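Local coordinates for mating-type switching protein swi5 (Schizosaccharomyces pombe, PDB 3VIR) that is required for normal mating-type switching and takes part in the rhp51-dependent recombination pathway of DNA repair, at the interface of chains A and B and the interface of chains B and C. Residues are numbered along the deposited sequence; one frame, centred on the assembly and turned at random. Chains: chain A/B/C, Mating-type switching protein swi5.

Contact 1: the interface of chains A and B. Residues chain A 41, 45, 48-49; chain B 34, 38.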
ATOM      1  N   GLN A  41       6.280  17.429  -4.866  1.00 67.83           N
ATOM      2  CA  GLN A  41       5.588  18.609  -5.383  1.00 66.71           C
ATOM      3  C   GLN A  41       5.148  19.620  -4.334  1.00 66.41           C
ATOM      4  O   GLN A  41       5.104  20.811  -4.615  1.00 70.14           O
ATOM      5  CB  GLN A  41       4.376  18.230  -6.194  1.00 64.20           C
ATOM      6  CG  GLN A  41       3.803  19.412  -6.936  1.00 64.88           C
ATOM      7  CD  GLN A  41       4.638  19.790  -8.129  1.00 68.27           C
ATOM      8  OE1 GLN A  41       4.805  18.984  -9.049  1.00 71.22           O
ATOM      9  NE2 GLN A  41       5.168  21.018  -8.135  1.00 65.41           N
ATOM     10  N   ASP A  45       6.843  23.453  -4.257  1.00 59.92           N
ATOM     11  CA  ASP A  45       5.974  24.587  -4.213  1.00 59.15           C
ATOM     12  C   ASP A  45       6.321  25.451  -3.023  1.00 61.26           C
ATOM     13  O   ASP A  45       6.294  26.680  -3.124  1.00 66.42           O
ATOM     14  CB  ASP A  45       4.526  24.129  -4.096  1.00 62.27           C
ATOM     15  CG  ASP A  45       3.943  23.637  -5.423  1.00 62.54           C
ATOM     16  OD1 ASP A  45       2.770  23.186  -5.381  1.00 62.33           O
ATOM     17  OD2 ASP A  45       4.630  23.743  -6.482  1.00 61.02           O
ATOM     18  N   HIS A  48       9.080  27.461  -3.965  1.00 55.65           N
ATOM     19  CA  HIS A  48       8.730  28.571  -4.826  1.00 58.15           C
ATOM     20  C   HIS A  48       8.215  29.797  -3.989  1.00 58.78           C
ATOM     21  O   HIS A  48       8.651  30.944  -4.194  1.00 57.43           O
ATOM     22  CB  HIS A  48       7.696  28.112  -5.846  1.00 59.23           C
ATOM     23  CG  HIS A  48       8.272  27.548  -7.112  1.00 62.62           C
ATOM     24  ND1 HIS A  48       9.115  28.264  -7.936  1.00 66.61           N
ATOM     25  CD2 HIS A  48       8.071  26.359  -7.730  1.00 64.96           C
ATOM     26  CE1 HIS A  48       9.424  27.538  -8.996  1.00 68.79           C
ATOM     27  NE2 HIS A  48       8.806  26.374  -8.890  1.00 68.90           N
ATOM     28  N   THR A  49       7.318  29.526  -3.037  1.00 58.42           N
ATOM     29  CA  THR A  49       6.723  30.544  -2.168  1.00 58.46           C
ATOM     30  C   THR A  49       7.748  31.236  -1.298  1.00 59.04           C
ATOM     31  O   THR A  49       7.636  32.436  -1.034  1.00 62.14           O
ATOM     32  CB  THR A  49       5.690  29.916  -1.194  1.00 57.96           C
ATOM     33  OG1 THR A  49       4.666  29.243  -1.941  1.00 60.15           O
ATOM     34  CG2 THR A  49       5.058  30.994  -0.285  1.00 55.99           C
TER
ATOM     35  N   ARG B  34      -0.925  27.242  -7.854  1.00 65.55           N
ATOM     36  CA  ARG B  34      -0.198  26.033  -7.846  1.00 63.04           C
ATOM     37  C   ARG B  34      -0.700  25.193  -6.689  1.00 63.77           C
ATOM     38  O   ARG B  34      -0.552  23.963  -6.701  1.00 69.88           O
ATOM     39  CB  ARG B  34       1.283  26.317  -7.816  1.00 62.80           C
ATOM     40  CG  ARG B  34       1.822  26.642  -6.512  1.00 60.60           C
ATOM     41  CD  ARG B  34       3.285  26.847  -6.609  1.00 61.46           C
ATOM     42  NE  ARG B  34       3.644  28.068  -5.923  1.00 61.62           N
ATOM     43  CZ  ARG B  34       4.264  29.078  -6.508  1.00 62.80           C
ATOM     44  NH1 ARG B  34       4.625  29.002  -7.797  1.00 67.31           N
ATOM     45  NH2 ARG B  34       4.578  30.129  -5.785  1.00 59.28           N
ATOM     46  N   GLN B  38      -2.470  21.342  -7.246  1.00 69.22           N
ATOM     47  CA  GLN B  38      -2.114  20.258  -6.357  1.00 66.98           C
ATOM     48  C   GLN B  38      -3.365  19.610  -5.798  1.00 62.10           C
ATOM     49  O   GLN B  38      -3.479  18.393  -5.827  1.00 70.79           O
ATOM     50  CB  GLN B  38      -1.031  20.732  -5.351  1.00 71.69           C
ATOM     51  CG  GLN B  38      -1.216  20.632  -3.823  1.00 77.28           C
ATOM     52  CD  GLN B  38      -0.019  21.345  -3.053  1.00 84.92           C
ATOM     53  OE1 GLN B  38      -0.104  21.628  -1.851  1.00 92.26           O
ATOM     54  NE2 GLN B  38       1.075  21.629  -3.771  1.00 80.81           N
TER
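B:Arg34 lies along A:Asp45 and reaches on to A:His48, where two long helices, 13-78 of chain A and 3-66 of chain B, run antiparallel. This is one patch of a two-fold symmetric interface between copies of one protein, with a twin where the chains are exchanged, and it may help to pair the helices. The apolar part of the contact is made by the arginine chain. Its CG sits between the backbone N and the carbonyl carbon (chi1 80°), the crowded position, and the chain then bends at chi3. Along this course the methylene CD rests against the carboxylate carbon CG of A:Asp45 at 3.5 Å, the two side chains passing alongside each other, head to tail. Farther out, the guanidinium lays one face on the CB methylene of A:His48, which stands over the centre of the group, 3.6 Å from CZ. The imidazole ring is turned only 15° from the guanidinium plane, yet CB rather than the ring covers that face.

The polar part centres on A:Asp45. No salt bridge forms with B:Arg34: carboxylate OD2 and guanidinium NE stay 4.5 Å apart, so any attraction between these opposite charges would act through space. The other carboxylate oxygen, OD1, faces the amide of B:Gln38. Carboxylate and amide are nearly coplanar and OD1 lies 2.8 Å from NE2, but the N-H positions expected from the amide geometry do not aim at OD1, and no hydrogen bond is assigned; at 2.70 Å resolution the closeness carries little weight.

Bonds within chain A support the aspartate. A:Gln41, one turn earlier, donates its amide NE2 to OD2 at 3.2 Å, from above the carboxylate plane, and may help to fix the rotation of the carboxylate. One turn later, the hydroxyl OG1 of A:Thr49 gives a long hydrogen bond of 3.3 Å to the backbone O of A:Asp45, meeting that oxygen from above the carbonyl plane.

Contact 2: the interface of chains B and C. Residues chain B 53, 56-57, 60; chain C 56-57, 60, 64.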
ATOM      1  N   ILE B  53      -8.889  -0.243  -6.874  1.00 66.38           N
ATOM      2  CA  ILE B  53      -9.410  -1.096  -5.826  1.00 66.17           C
ATOM      3  C   ILE B  53     -10.806  -1.555  -6.155  1.00 70.46           C
ATOM      4  O   ILE B  53     -11.218  -2.619  -5.721  1.00 77.34           O
ATOM      5  CB  ILE B  53      -9.408  -0.439  -4.484  1.00 65.86           C
ATOM      6  CG1 ILE B  53      -7.976  -0.026  -4.116  1.00 67.60           C
ATOM      7  CG2 ILE B  53      -9.957  -1.393  -3.439  1.00 67.64           C
ATOM      8  CD1 ILE B  53      -7.906   1.075  -3.095  1.00 70.30           C
ATOM      9  N   ILE B  56     -10.357  -4.661  -8.735  1.00 73.97           N
ATOM     10  CA  ILE B  56      -9.939  -5.890  -8.055  1.00 74.39           C
ATOM     11  C   ILE B  56     -11.071  -6.461  -7.192  1.00 77.12           C
ATOM     12  O   ILE B  56     -11.182  -7.664  -7.040  1.00 79.05           O
ATOM     13  CB  ILE B  56      -8.713  -5.680  -7.142  1.00 74.48           C
ATOM     14  CG1 ILE B  56      -7.510  -5.185  -7.935  1.00 73.30           C
ATOM     15  CG2 ILE B  56      -8.343  -6.978  -6.428  1.00 77.05           C
ATOM     16  CD1 ILE B  56      -6.440  -4.610  -7.065  1.00 71.44           C
ATOM     17  N   ALA B  57     -11.892  -5.595  -6.608  1.00 80.78           N
ATOM     18  CA  ALA B  57     -13.054  -6.039  -5.837  1.00 86.53           C
ATOM     19  C   ALA B  57     -14.056  -6.785  -6.727  1.00 88.67           C
ATOM     20  O   ALA B  57     -14.500  -7.881  -6.391  1.00 90.93           O
ATOM     21  CB  ALA B  57     -13.734  -4.845  -5.152  1.00 88.79           C
ATOM     22  N   MET B  60     -12.832 -10.277  -7.819  1.00 89.34           N
ATOM     23  CA  MET B  60     -13.091 -11.241  -6.768  1.00 90.69           C
ATOM     24  C   MET B  60     -14.563 -11.625  -6.701  1.00 89.78           C
ATOM     25  O   MET B  60     -14.895 -12.811  -6.717  1.00 85.17           O
ATOM     26  CB  MET B  60     -12.595 -10.689  -5.437  1.00 93.07           C
ATOM     27  CG  MET B  60     -11.092 -10.596  -5.401  1.00 92.95           C
ATOM     28  SD  MET B  60     -10.510  -9.558  -4.077  1.00101.79           S
ATOM     29  CE  MET B  60     -11.216 -10.349  -2.655  1.00104.57           C
TER
ATOM     30  N   ILE C  56     -12.463 -10.876   2.100  1.00 79.68           N
ATOM     31  CA  ILE C  56     -11.667  -9.751   1.624  1.00 80.60           C
ATOM     32  C   ILE C  56     -12.425  -8.984   0.544  1.00 80.47           C
ATOM     33  O   ILE C  56     -12.366  -7.764   0.522  1.00 84.16           O
ATOM     34  CB  ILE C  56     -10.284 -10.199   1.086  1.00 85.15           C
ATOM     35  CG1 ILE C  56      -9.341 -10.523   2.252  1.00 91.72           C
ATOM     36  CG2 ILE C  56      -9.675  -9.155   0.137  1.00 78.45           C
ATOM     37  CD1 ILE C  56      -9.561  -9.627   3.481  1.00101.01           C
ATOM     38  N   ALA C  57     -13.136  -9.689  -0.335  1.00 78.03           N
ATOM     39  CA  ALA C  57     -13.883  -9.042  -1.422  1.00 81.73           C
ATOM     40  C   ALA C  57     -15.008  -8.187  -0.838  1.00 81.72           C
ATOM     41  O   ALA C  57     -14.974  -6.966  -0.983  1.00 85.01           O
ATOM     42  CB  ALA C  57     -14.434 -10.068  -2.436  1.00 81.98           C
ATOM     43  N   MET C  60     -13.661  -5.153   0.653  1.00 81.96           N
ATOM     44  CA  MET C  60     -13.204  -4.155  -0.294  1.00 81.72           C
ATOM     45  C   MET C  60     -14.361  -3.474  -1.014  1.00 82.26           C
ATOM     46  O   MET C  60     -14.328  -2.256  -1.213  1.00 83.91           O
ATOM     47  CB  MET C  60     -12.188  -4.739  -1.271  1.00 84.70           C
ATOM     48  CG  MET C  60     -10.763  -4.723  -0.690  1.00 89.72           C
ATOM     49  SD  MET C  60      -9.482  -5.498  -1.712  1.00 96.45           S
ATOM     50  CE  MET C  60     -10.161  -5.292  -3.374  1.00 94.68           C
ATOM     51  N   VAL C  64     -15.515   0.512  -0.927  1.00 79.34           N
ATOM     52  CA  VAL C  64     -15.776   1.191  -2.193  1.00 81.41           C
ATOM     53  C   VAL C  64     -17.184   1.796  -2.220  1.00 83.59           C
ATOM     54  O   VAL C  64     -17.382   2.874  -2.756  1.00 84.27           O
ATOM     55  CB  VAL C  64     -15.625   0.247  -3.419  1.00 84.13           C
ATOM     56  CG1 VAL C  64     -16.222   0.885  -4.684  1.00 89.40           C
ATOM     57  CG2 VAL C  64     -14.176  -0.087  -3.670  1.00 86.65           C
TER
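Both B:Met60 and C:Met60 turn at chi3, with torsions of 58° and 27°, and present their terminal methyl groups to the opposite helix. In B:Met60 the first torsion places CG anti to the carbonyl carbon, beside the backbone N, and the chain stays extended through chi2 before the turn at sulphur. Its CE then arrives over C:Ala57, next to the CG2 branch of C:Ile56 at 3.4 Å. The approach of this methyl to the alanine backbone is modelled very tightly and carries no weight at this resolution. Nearer the main chain, CB of B:Met60 meets the methyl CB of C:Ala57 at 3.6 Å, so the stem as well as the tip of the methionine packs on the alanine.

C:Met60 answers from the other side with wider spacing. Its CE reaches the backbone of chain B, 3.7 Å from N of B:Ala57, with CG2 of B:Ile53 and CG2 of B:Ile56 around it, each 3.9 Å from CE. The methionine crosses B:Ile53 at about a right angle and meets B:Ile56 more obliquely, the methyl being the part that touches both.

C:Val64 adds a looser fringe, with CG2 4.4 Å from the backbone O of B:Ile53. No nitrogen or oxygen comes within bonding distance across the patch, which is held by apolar packing between the small faces of the alanines and the methionine methyl groups. The patch lies where helix 3-66 of chain B, close to its C-terminal end, crosses the corresponding part of helix 11-68 of chain C, running roughly the opposite way, in a two-fold pairing that puts each Met60 by the other chain's Ala57 and may or may not be used in the cell.

Contact 1 and contact 2 lie about 35 Å apart and are joined by helix 3-66 of chain B, which serves both: the contact 1 residues lie near its middle and those of contact 2 towards its C-terminal end. They share no residue. In contact 1 the helices lie side by side; in contact 2 they cross at an angle. Each belongs to a two-fold interface, so the two kinds of pairing together could link four copies, as in the deposited assembly. Self-association fits a protein that binds copies of itself, although the structure alone does not show which pairing operates in the cell.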